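Local coordinates for pentatricopeptide repeat-containing protein 10, chloroplastic (Zea mays, PDB 4M59) that binds single-stranded chloroplast RNA at specific sites near atpH and psaJ, blocking exonucleases and so stabilising the messages it covers, at residues L58-G63 against C90-E95; L104-Y109 against Q135-T140; T111-L116 against E127-L132. The protein carries 4 engineered substitutions. All blocks are in the same frame, centred on the assembly; numbering follows the deposited sequence.

Contact 1: L58-G63 against C90-E95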
loop_
_atom_site.group_PDB
_atom_site.type_symbol
_atom_site.label_atom_id
_atom_site.label_comp_id
_atom_site.label_asym_id
_atom_site.label_seq_id
_atom_site.Cartn_x
_atom_site.Cartn_y
_atom_site.Cartn_z
ATOM N N LEU A 58 1.508 -42.167 2.881
ATOM C CA LEU A 58 1.353 -43.605 2.725
ATOM C C LEU A 58 1.983 -44.041 1.412
ATOM O O LEU A 58 2.671 -45.057 1.345
ATOM C CB LEU A 58 -0.128 -43.989 2.752
ATOM C CG LEU A 58 -0.451 -45.483 2.761
ATOM C CD1 LEU A 58 0.309 -46.191 3.870
ATOM C CD2 LEU A 58 -1.947 -45.700 2.912
ATOM N N LEU A 59 1.747 -43.253 0.372
ATOM C CA LEU A 59 2.310 -43.504 -0.932
ATOM C C LEU A 59 3.801 -43.643 -0.821
ATOM O O LEU A 59 4.394 -44.581 -1.321
ATOM C CB LEU A 59 2.000 -42.327 -1.828
ATOM C CG LEU A 59 1.392 -42.602 -3.187
ATOM C CD1 LEU A 59 1.775 -41.479 -4.072
ATOM C CD2 LEU A 59 1.869 -43.897 -3.756
ATOM N N ARG A 60 4.409 -42.666 -0.159
ATOM C CA ARG A 60 5.851 -42.652 0.037
ATOM C C ARG A 60 6.265 -43.835 0.894
ATOM O O ARG A 60 7.332 -44.413 0.697
ATOM C CB ARG A 60 6.291 -41.345 0.697
ATOM C CG ARG A 60 5.629 -40.106 0.118
ATOM C CD ARG A 60 6.577 -38.917 0.130
ATOM N NE ARG A 60 7.439 -38.896 -1.046
ATOM C CZ ARG A 60 7.478 -37.901 -1.924
ATOM N NH1 ARG A 60 6.704 -36.838 -1.760
ATOM N NH2 ARG A 60 8.294 -37.968 -2.967
ATOM N N TRP A 61 5.412 -44.197 1.846
ATOM C CA TRP A 61 5.689 -45.343 2.689
ATOM C C TRP A 61 5.624 -46.587 1.861
ATOM O O TRP A 61 6.609 -47.292 1.713
ATOM C CB TRP A 61 4.681 -45.469 3.814
ATOM C CG TRP A 61 4.972 -46.630 4.700
ATOM C CD1 TRP A 61 5.897 -46.681 5.687
ATOM C CD2 TRP A 61 4.349 -47.913 4.669
ATOM N NE1 TRP A 61 5.892 -47.912 6.280
ATOM C CE2 TRP A 61 4.948 -48.689 5.671
ATOM C CE3 TRP A 61 3.346 -48.481 3.894
ATOM C CZ2 TRP A 61 4.570 -49.995 5.918
ATOM C CZ3 TRP A 61 2.985 -49.775 4.135
ATOM C CH2 TRP A 61 3.587 -50.520 5.140
ATOM N N ALA A 62 4.444 -46.842 1.318
ATOM C CA ALA A 62 4.198 -48.013 0.498
ATOM C C ALA A 62 5.225 -48.111 -0.605
ATOM O O ALA A 62 5.773 -49.169 -0.868
ATOM C CB ALA A 62 2.814 -47.955 -0.080
ATOM N N GLY A 63 5.499 -46.983 -1.232
ATOM C CA GLY A 63 6.502 -46.932 -2.262
ATOM C C GLY A 63 7.822 -47.456 -1.764
ATOM O O GLY A 63 8.498 -48.193 -2.455
ATOM N N CYS A 90 5.801 -32.287 -7.953
ATOM C CA CYS A 90 7.151 -32.179 -8.466
ATOM C C CYS A 90 8.073 -32.937 -7.556
ATOM O O CYS A 90 9.205 -33.201 -7.892
ATOM C CB CYS A 90 7.589 -30.725 -8.559
ATOM S SG CYS A 90 6.703 -29.746 -9.739
ATOM N N ALA A 91 7.571 -33.285 -6.388
ATOM C CA ALA A 91 8.333 -34.042 -5.432
ATOM C C ALA A 91 8.334 -35.494 -5.818
ATOM O O ALA A 91 9.372 -36.130 -5.856
ATOM C CB ALA A 91 7.737 -33.885 -4.087
ATOM N N LEU A 92 7.144 -36.006 -6.094
ATOM C CA LEU A 92 6.941 -37.377 -6.518
ATOM C C LEU A 92 7.719 -37.657 -7.766
ATOM O O LEU A 92 8.198 -38.754 -7.983
ATOM C CB LEU A 92 5.481 -37.587 -6.818
ATOM C CG LEU A 92 4.597 -37.383 -5.609
ATOM C CD1 LEU A 92 3.157 -37.418 -6.007
ATOM C CD2 LEU A 92 4.876 -38.474 -4.627
ATOM N N LEU A 93 7.825 -36.647 -8.602
ATOM C CA LEU A 93 8.597 -36.755 -9.802
ATOM C C LEU A 93 10.056 -36.914 -9.443
ATOM O O LEU A 93 10.815 -37.560 -10.149
ATOM C CB LEU A 93 8.407 -35.492 -10.610
ATOM C CG LEU A 93 9.310 -35.339 -11.810
ATOM C CD1 LEU A 93 8.633 -35.918 -12.992
ATOM C CD2 LEU A 93 9.586 -33.906 -12.014
ATOM N N ASP A 94 10.466 -36.261 -8.360
ATOM C CA ASP A 94 11.880 -36.177 -8.014
ATOM C C ASP A 94 12.375 -37.330 -7.147
ATOM O O ASP A 94 13.537 -37.723 -7.238
ATOM C CB ASP A 94 12.185 -34.835 -7.347
ATOM C CG ASP A 94 12.087 -33.671 -8.310
ATOM O OD1 ASP A 94 12.406 -33.857 -9.501
ATOM O OD2 ASP A 94 11.690 -32.570 -7.879
ATOM N N GLU A 95 11.499 -37.868 -6.311
ATOM C CA GLU A 95 11.868 -38.985 -5.447
ATOM C C GLU A 95 11.533 -40.326 -6.103
ATOM O O GLU A 95 12.355 -41.239 -6.120
ATOM C CB GLU A 95 11.228 -38.840 -4.058
ATOM C CG GLU A 95 9.961 -39.648 -3.824
ATOM C CD GLU A 95 10.027 -40.467 -2.546
ATOM O OE1 GLU A 95 9.373 -40.081 -1.553
ATOM O OE2 GLU A 95 10.735 -41.495 -2.533
#
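Arg-60 reaches across to Glu-95, joining two helices of the right-handed alpha-solenoid that pentatricopeptide repeats build. Helix 52-65 and helix 86-95 run almost parallel, 11° apart over these short segments, with their axes 12.3 Å from each other. Helix 70-82, which lies between them in sequence, touches both, as Leu-59 and Leu-92 each rest on its Leu-73. At that spacing backbones cannot meet, and long side chains must bridge the gap.

The polar part is a salt bridge in which both NE and NH2 of Arg-60 point to the same carboxylate oxygen, OE1 of Glu-95. The bond from NH2 of Arg-60 to OE1 of Glu-95 is 2.8 Å and weak, with an N-H...O angle of only 123°. The separation of NE from that OE1 is too short in the model to be taken literally, so the pairing is surer than its exact geometry. Guanidinium and carboxylate lie nearly coplanar, which lets the oxygen approach the cation at its edge. Arginine suits the place since its chain, bent at chi2 and chi3, is long enough to bring its charged end across to Glu-95, the two side chains crossing obliquely. Glu-95 is exposed, so solvent probably screens part of the attraction.

The apolar part lies on the more buried side. Leu-59 and Leu-92 approach each other loosely, CD1 to CD2 at 4.4 Å; branched aliphatic chains fill such an interhelical seam without asking for a polar partner. Ala-91 is small enough to let the guanidinium come close, its CB 3.9 Å from NH1 of Arg-60. Leu-92 joins the two parts: its CD2 sits 3.6 Å above one face of the Arg-60 guanidinium, displaced from the centre toward the rim.

Contact 2: L104-Y109 against Q135-T140. With nucleotides of chain D.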
loop_
_atom_site.group_PDB
_atom_site.type_symbol
_atom_site.label_atom_id
_atom_site.label_comp_id
_atom_site.label_asym_id
_atom_site.label_seq_id
_atom_site.Cartn_x
_atom_site.Cartn_y
_atom_site.Cartn_z
ATOM N N LEU A 104 2.923 -44.297 -16.509
ATOM C CA LEU A 104 1.761 -43.599 -15.968
ATOM C C LEU A 104 0.732 -43.117 -16.998
ATOM O O LEU A 104 1.044 -42.901 -18.166
ATOM C CB LEU A 104 2.211 -42.410 -15.113
ATOM C CG LEU A 104 2.681 -42.715 -13.689
ATOM C CD1 LEU A 104 3.843 -41.814 -13.309
ATOM C CD2 LEU A 104 1.537 -42.559 -12.701
ATOM N N ASP A 105 -0.498 -42.975 -16.524
ATOM C CA ASP A 105 -1.582 -42.452 -17.331
ATOM C C ASP A 105 -1.144 -41.123 -17.918
ATOM O O ASP A 105 -0.265 -40.455 -17.377
ATOM C CB ASP A 105 -2.828 -42.250 -16.470
ATOM C CG ASP A 105 -4.095 -42.718 -17.156
ATOM O OD1 ASP A 105 -4.041 -43.738 -17.876
ATOM O OD2 ASP A 105 -5.143 -42.066 -16.976
ATOM N N VAL A 106 -1.758 -40.743 -19.028
ATOM C CA VAL A 106 -1.452 -39.472 -19.650
ATOM C C VAL A 106 -2.025 -38.348 -18.814
ATOM O O VAL A 106 -1.415 -37.300 -18.663
ATOM C CB VAL A 106 -1.994 -39.403 -21.083
ATOM C CG1 VAL A 106 -3.122 -40.367 -21.270
ATOM C CG2 VAL A 106 -2.444 -38.015 -21.414
ATOM N N ARG A 107 -3.218 -38.576 -18.277
ATOM C CA ARG A 107 -3.889 -37.592 -17.445
ATOM C C ARG A 107 -3.016 -37.224 -16.257
ATOM O O ARG A 107 -3.030 -36.084 -15.791
ATOM C CB ARG A 107 -5.234 -38.132 -16.961
ATOM C CG ARG A 107 -5.888 -37.288 -15.881
ATOM C CD ARG A 107 -7.338 -36.989 -16.218
ATOM N NE ARG A 107 -7.834 -35.815 -15.506
ATOM C CZ ARG A 107 -8.780 -35.002 -15.967
ATOM N NH1 ARG A 107 -9.337 -35.240 -17.148
ATOM N NH2 ARG A 107 -9.169 -33.959 -15.251
ATOM N N ALA A 108 -2.250 -38.192 -15.768
ATOM C CA ALA A 108 -1.384 -37.960 -14.640
ATOM C C ALA A 108 -0.164 -37.236 -15.132
ATOM O O ALA A 108 0.224 -36.221 -14.578
ATOM C CB ALA A 108 -0.994 -39.252 -14.018
ATOM N N TYR A 109 0.443 -37.766 -16.160
ATOM C CA TYR A 109 1.609 -37.170 -16.727
ATOM C C TYR A 109 1.390 -35.723 -17.035
ATOM O O TYR A 109 2.287 -34.945 -16.893
ATOM C CB TYR A 109 1.922 -37.843 -18.032
ATOM C CG TYR A 109 2.906 -38.937 -17.972
ATOM C CD1 TYR A 109 4.238 -38.686 -17.885
ATOM C CD2 TYR A 109 2.507 -40.216 -18.073
ATOM C CE1 TYR A 109 5.134 -39.684 -17.868
ATOM C CE2 TYR A 109 3.394 -41.216 -18.053
ATOM C CZ TYR A 109 4.703 -40.951 -17.954
ATOM O OH TYR A 109 5.582 -41.992 -17.922
ATOM N N GLN A 135 7.295 -43.594 -24.554
ATOM C CA GLN A 135 6.631 -44.757 -24.022
ATOM C C GLN A 135 5.402 -45.031 -24.830
ATOM O O GLN A 135 4.526 -45.764 -24.399
ATOM C CB GLN A 135 6.220 -44.513 -22.585
ATOM C CG GLN A 135 7.383 -44.398 -21.660
ATOM C CD GLN A 135 6.955 -44.409 -20.236
ATOM O OE1 GLN A 135 7.753 -44.635 -19.343
ATOM N NE2 GLN A 135 5.684 -44.167 -20.009
ATOM N N GLY A 136 5.329 -44.421 -25.996
ATOM C CA GLY A 136 4.191 -44.609 -26.860
ATOM C C GLY A 136 2.882 -44.166 -26.260
ATOM O O GLY A 136 1.829 -44.653 -26.630
ATOM N N VAL A 137 2.943 -43.246 -25.318
ATOM C CA VAL A 137 1.732 -42.645 -24.808
ATOM C C VAL A 137 1.322 -41.570 -25.787
ATOM O O VAL A 137 2.158 -40.863 -26.331
ATOM C CB VAL A 137 1.945 -42.029 -23.433
ATOM C CG1 VAL A 137 0.670 -41.424 -22.926
ATOM C CG2 VAL A 137 2.421 -43.076 -22.473
ATOM N N ALA A 138 0.030 -41.464 -26.035
ATOM C CA ALA A 138 -0.476 -40.448 -26.925
ATOM C C ALA A 138 -0.960 -39.293 -26.102
ATOM O O ALA A 138 -1.864 -39.447 -25.307
ATOM C CB ALA A 138 -1.589 -40.996 -27.747
ATOM N N PRO A 139 -0.341 -38.135 -26.277
ATOM C CA PRO A 139 -0.751 -36.937 -25.568
ATOM C C PRO A 139 -2.143 -36.479 -25.955
ATOM O O PRO A 139 -2.596 -36.733 -27.061
ATOM C CB PRO A 139 0.295 -35.916 -25.991
ATOM C CG PRO A 139 1.002 -36.498 -27.103
ATOM C CD PRO A 139 0.927 -37.942 -26.981
ATOM N N THR A 140 -2.824 -35.828 -25.026
ATOM C CA THR A 140 -4.143 -35.296 -25.304
ATOM C C THR A 140 -4.042 -33.811 -25.506
ATOM O O THR A 140 -2.958 -33.256 -25.513
ATOM C CB THR A 140 -5.137 -35.572 -24.173
ATOM O OG1 THR A 140 -5.264 -34.415 -23.350
ATOM C CG2 THR A 140 -4.694 -36.734 -23.341
ATOM O "O5'" G D 1 -8.624 -30.625 -13.777
ATOM C "C5'" G D 1 -7.546 -30.764 -12.863
ATOM C "C4'" G D 1 -6.215 -30.789 -13.577
ATOM O "O4'" G D 1 -6.133 -31.966 -14.430
ATOM C "C3'" G D 1 -5.947 -29.624 -14.523
ATOM O "O3'" G D 1 -5.483 -28.460 -13.866
ATOM C "C2'" G D 1 -4.930 -30.218 -15.486
ATOM O "O2'" G D 1 -3.644 -30.260 -14.881
ATOM C "C1'" G D 1 -5.452 -31.645 -15.625
ATOM N N9 G D 1 -6.387 -31.794 -16.765
ATOM C C8 G D 1 -7.500 -31.032 -17.037
ATOM N N7 G D 1 -8.147 -31.398 -18.106
ATOM C C5 G D 1 -7.427 -32.483 -18.572
ATOM C C6 G D 1 -7.655 -33.296 -19.708
ATOM O O6 G D 1 -8.560 -33.213 -20.543
ATOM N N1 G D 1 -6.692 -34.288 -19.823
ATOM C C2 G D 1 -5.643 -34.479 -18.961
ATOM N N2 G D 1 -4.830 -35.501 -19.270
ATOM N N3 G D 1 -5.416 -33.727 -17.891
ATOM C C4 G D 1 -6.346 -32.755 -17.752
#
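Val-106 packs against Val-137 and Thr-140, and this is the tight part of the contact. Its CB meets CG1 of Val-137 at 3.8 Å, a methyl that stands anti to its own backbone N (chi1 -180°). CG2 of Val-106 also faces CG2 of Thr-140, though the exact spacing of these methyls is doubtful. Beta-branched residues suit this junction, being compact and stiff. Thr-140 adds a hydroxyl that caps helix 141-151 through a weak hydrogen bond to the N of Val-142.

Toward the other end the packing loosens. The extended chain of Gln-135 brings NE2 to 3.0 Å from OH of Tyr-109, with amide and ring planes 89° apart. On the solvent side the side chain of exposed Ala-138 points away from the helix.

Arg-107 leaves the first helical turn on the RNA side and lays its guanidinium over the base of G1 of chain D, whose C4 is 3.8 Å above the centre of the guanidinium plane. An alanine here would probably leave that face of the guanine without its flat, charged cover and the base freer to tilt. The contact thus pairs apolar packing, Val-106 against Val-137 and Thr-140, with a neighbouring cation that can attract an electron-rich purine; the packing probably joins one repeat to the next.

Contact 3: T111-L116 against E127-L132. With nucleotides of chain D.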
loop_
_atom_site.group_PDB
_atom_site.type_symbol
_atom_site.label_atom_id
_atom_site.label_comp_id
_atom_site.label_asym_id
_atom_site.label_seq_id
_atom_site.Cartn_x
_atom_site.Cartn_y
_atom_site.Cartn_z
ATOM N N THR A 111 -0.662 -33.755 -15.572
ATOM C CA THR A 111 -0.823 -33.064 -14.313
ATOM C C THR A 111 0.523 -32.692 -13.735
ATOM O O THR A 111 0.651 -31.721 -13.007
ATOM C CB THR A 111 -1.549 -33.963 -13.323
ATOM O OG1 THR A 111 -2.626 -34.622 -13.990
ATOM C CG2 THR A 111 -2.101 -33.167 -12.177
ATOM N N VAL A 112 1.532 -33.474 -14.060
ATOM C CA VAL A 112 2.879 -33.246 -13.587
ATOM C C VAL A 112 3.545 -32.193 -14.423
ATOM O O VAL A 112 4.271 -31.352 -13.929
ATOM C CB VAL A 112 3.673 -34.539 -13.673
ATOM C CG1 VAL A 112 5.106 -34.315 -13.307
ATOM C CG2 VAL A 112 3.063 -35.561 -12.777
ATOM N N LEU A 113 3.294 -32.252 -15.716
ATOM C CA LEU A 113 3.838 -31.295 -16.647
ATOM C C LEU A 113 3.415 -29.907 -16.272
ATOM O O LEU A 113 4.201 -28.982 -16.312
ATOM C CB LEU A 113 3.325 -31.601 -18.041
ATOM C CG LEU A 113 4.139 -32.604 -18.830
ATOM C CD1 LEU A 113 3.469 -32.862 -20.125
ATOM C CD2 LEU A 113 5.484 -32.030 -19.067
ATOM N N HIS A 114 2.160 -29.773 -15.907
ATOM C CA HIS A 114 1.651 -28.490 -15.526
ATOM C C HIS A 114 2.283 -28.073 -14.231
ATOM O O HIS A 114 2.507 -26.905 -13.996
ATOM C CB HIS A 114 0.154 -28.553 -15.358
ATOM C CG HIS A 114 -0.431 -27.309 -14.791
ATOM N ND1 HIS A 114 -1.200 -27.301 -13.654
ATOM C CD2 HIS A 114 -0.347 -26.024 -15.205
ATOM C CE1 HIS A 114 -1.571 -26.065 -13.388
ATOM N NE2 HIS A 114 -1.070 -25.272 -14.314
ATOM N N ALA A 115 2.574 -29.053 -13.391
ATOM C CA ALA A 115 3.201 -28.782 -12.116
ATOM C C ALA A 115 4.629 -28.335 -12.307
ATOM O O ALA A 115 5.134 -27.516 -11.562
ATOM C CB ALA A 115 3.155 -30.006 -11.252
ATOM N N LEU A 116 5.281 -28.878 -13.319
ATOM C CA LEU A 116 6.635 -28.488 -13.636
ATOM C C LEU A 116 6.650 -27.139 -14.296
ATOM O O LEU A 116 7.644 -26.433 -14.262
ATOM C CB LEU A 116 7.262 -29.497 -14.573
ATOM C CG LEU A 116 7.585 -30.851 -13.984
ATOM C CD1 LEU A 116 8.149 -31.709 -15.061
ATOM C CD2 LEU A 116 8.590 -30.635 -12.921
ATOM N N GLU A 127 11.537 -32.619 -21.062
ATOM C CA GLU A 127 12.222 -33.897 -20.951
ATOM C C GLU A 127 11.265 -34.999 -20.518
ATOM O O GLU A 127 11.461 -36.168 -20.843
ATOM C CB GLU A 127 13.394 -33.793 -19.973
ATOM C CG GLU A 127 14.561 -32.978 -20.499
ATOM C CD GLU A 127 15.575 -32.651 -19.426
ATOM O OE1 GLU A 127 15.290 -32.902 -18.237
ATOM O OE2 GLU A 127 16.661 -32.143 -19.771
ATOM N N LEU A 128 10.221 -34.618 -19.786
ATOM C CA LEU A 128 9.208 -35.569 -19.357
ATOM C C LEU A 128 8.230 -35.835 -20.488
ATOM O O LEU A 128 7.734 -36.949 -20.647
ATOM C CB LEU A 128 8.465 -35.048 -18.129
ATOM C CG LEU A 128 7.378 -35.973 -17.583
ATOM C CD1 LEU A 128 7.998 -37.169 -16.876
ATOM C CD2 LEU A 128 6.439 -35.221 -16.655
ATOM N N PHE A 129 7.954 -34.801 -21.274
ATOM C CA PHE A 129 7.108 -34.931 -22.426
ATOM C C PHE A 129 7.776 -35.888 -23.380
ATOM O O PHE A 129 7.132 -36.747 -23.952
ATOM C CB PHE A 129 6.949 -33.562 -23.068
ATOM C CG PHE A 129 5.911 -33.502 -24.131
ATOM C CD1 PHE A 129 4.627 -33.900 -23.887
ATOM C CD2 PHE A 129 6.218 -33.023 -25.373
ATOM C CE1 PHE A 129 3.694 -33.845 -24.855
ATOM C CE2 PHE A 129 5.279 -32.966 -26.335
ATOM C CZ PHE A 129 4.022 -33.378 -26.078
ATOM N N ALA A 130 9.083 -35.727 -23.556
ATOM C CA ALA A 130 9.846 -36.587 -24.451
ATOM C C ALA A 130 9.742 -38.046 -24.025
ATOM O O ALA A 130 9.600 -38.937 -24.858
ATOM C CB ALA A 130 11.298 -36.146 -24.496
ATOM N N GLU A 131 9.808 -38.279 -22.720
ATOM C CA GLU A 131 9.687 -39.623 -22.173
ATOM C C GLU A 131 8.267 -40.140 -22.360
ATOM O O GLU A 131 8.059 -41.281 -22.768
ATOM C CB GLU A 131 10.049 -39.626 -20.688
ATOM C CG GLU A 131 10.961 -40.768 -20.270
ATOM C CD GLU A 131 11.345 -40.694 -18.805
ATOM O OE1 GLU A 131 12.370 -41.298 -18.428
ATOM O OE2 GLU A 131 10.623 -40.032 -18.032
ATOM N N LEU A 132 7.294 -39.290 -22.055
ATOM C CA LEU A 132 5.888 -39.653 -22.170
ATOM C C LEU A 132 5.558 -40.182 -23.560
ATOM O O LEU A 132 4.747 -41.094 -23.708
ATOM C CB LEU A 132 5.002 -38.450 -21.844
ATOM C CG LEU A 132 3.590 -38.454 -22.425
ATOM C CD1 LEU A 132 2.707 -37.475 -21.671
ATOM C CD2 LEU A 132 3.619 -38.116 -23.906
ATOM P P U D 2 -5.969 -27.007 -14.360
ATOM O OP1 U D 2 -5.397 -25.989 -13.441
ATOM O OP2 U D 2 -7.436 -27.068 -14.562
ATOM O "O5'" U D 2 -5.276 -26.811 -15.781
ATOM C "C5'" U D 2 -3.864 -26.881 -15.926
ATOM C "C4'" U D 2 -3.436 -26.442 -17.303
ATOM O "O4'" U D 2 -4.042 -27.298 -18.303
ATOM C "C3'" U D 2 -3.869 -25.039 -17.705
ATOM O "O3'" U D 2 -3.008 -24.040 -17.182
ATOM C "C2'" U D 2 -3.895 -25.111 -19.229
ATOM O "O2'" U D 2 -2.589 -24.959 -19.766
ATOM C "C1'" U D 2 -4.352 -26.553 -19.463
ATOM N N1 U D 2 -5.808 -26.664 -19.718
ATOM C C2 U D 2 -6.242 -26.729 -21.032
ATOM O O2 U D 2 -5.486 -26.694 -21.986
ATOM N N3 U D 2 -7.604 -26.837 -21.199
ATOM C C4 U D 2 -8.554 -26.887 -20.204
ATOM O O4 U D 2 -9.744 -26.983 -20.501
ATOM C C5 U D 2 -8.032 -26.815 -18.877
ATOM C C6 U D 2 -6.713 -26.713 -18.682
#
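Leu-128 directs one methyl, CD2, at three residues of the facing helix. CD2 of Leu-128 lies 3.7 Å from CG1 of Val-112, the two side chains crossing at about a right angle. From that CD2 of Leu-128, CG of Leu-113 is 4.1 Å away and CD1 of Leu-116 4.2 Å. The CG of Leu-128 stands anti to its backbone N (chi1 -180°), which carries the branch point out from the helix. A second, smaller meeting joins CD1 of Leu-113 to CD1 of Phe-129 at 4.1 Å. Aliphatic and aromatic side chains suit this interior, where the contact is wholly apolar and four of its five touching residues are buried.

What positions them is the helical hairpin of a pentatricopeptide repeat. The two segments run antiparallel, 165° between directions, with their axes 10.5 Å apart, a spacing that leucine side chains are long enough to bridge. Val-112 and Leu-116 point to the partner helix, and Leu-113 reaches it with its branch, whereas His-114 projects toward the RNA. There C5' of U2 of chain D lies 3.4 Å above the centre of the His-114 imidazole, which makes the ring a flat platform for the sugar; the ring of His-86 meets it with the planes about perpendicular.

Farther out, the pair is built into the solenoid from two neighbouring helices: Val-112 and Leu-116 touch Leu-93 of helix 86-95, while Leu-113 and Phe-129 share Val-147 of helix 141-151, a continuous helical stack without strands.

Contact 1 comes first along the chain, and contact 3 is nested inside the loop that contact 2 closes. Contacts 2 and 3 share helix 106-117, with centres about 9 Å apart: the backbone N of Val-137 probably bonds to Leu-132 O, and Tyr-109 packs on Leu-128 and Leu-132. Contacts 1 and 3 have centres about 16 Å apart and touch where Cys-90 and Leu-93 meet Ala-115, Leu-116 and Val-112. Contact 1 stands about 19 Å from contact 2, centre to centre, without touching it. The three tie together helices near the amino-terminal end of the superhelix, contact 1 skipping over helix 70-82, and contacts 2 and 3 stand beside the first two RNA nucleotides.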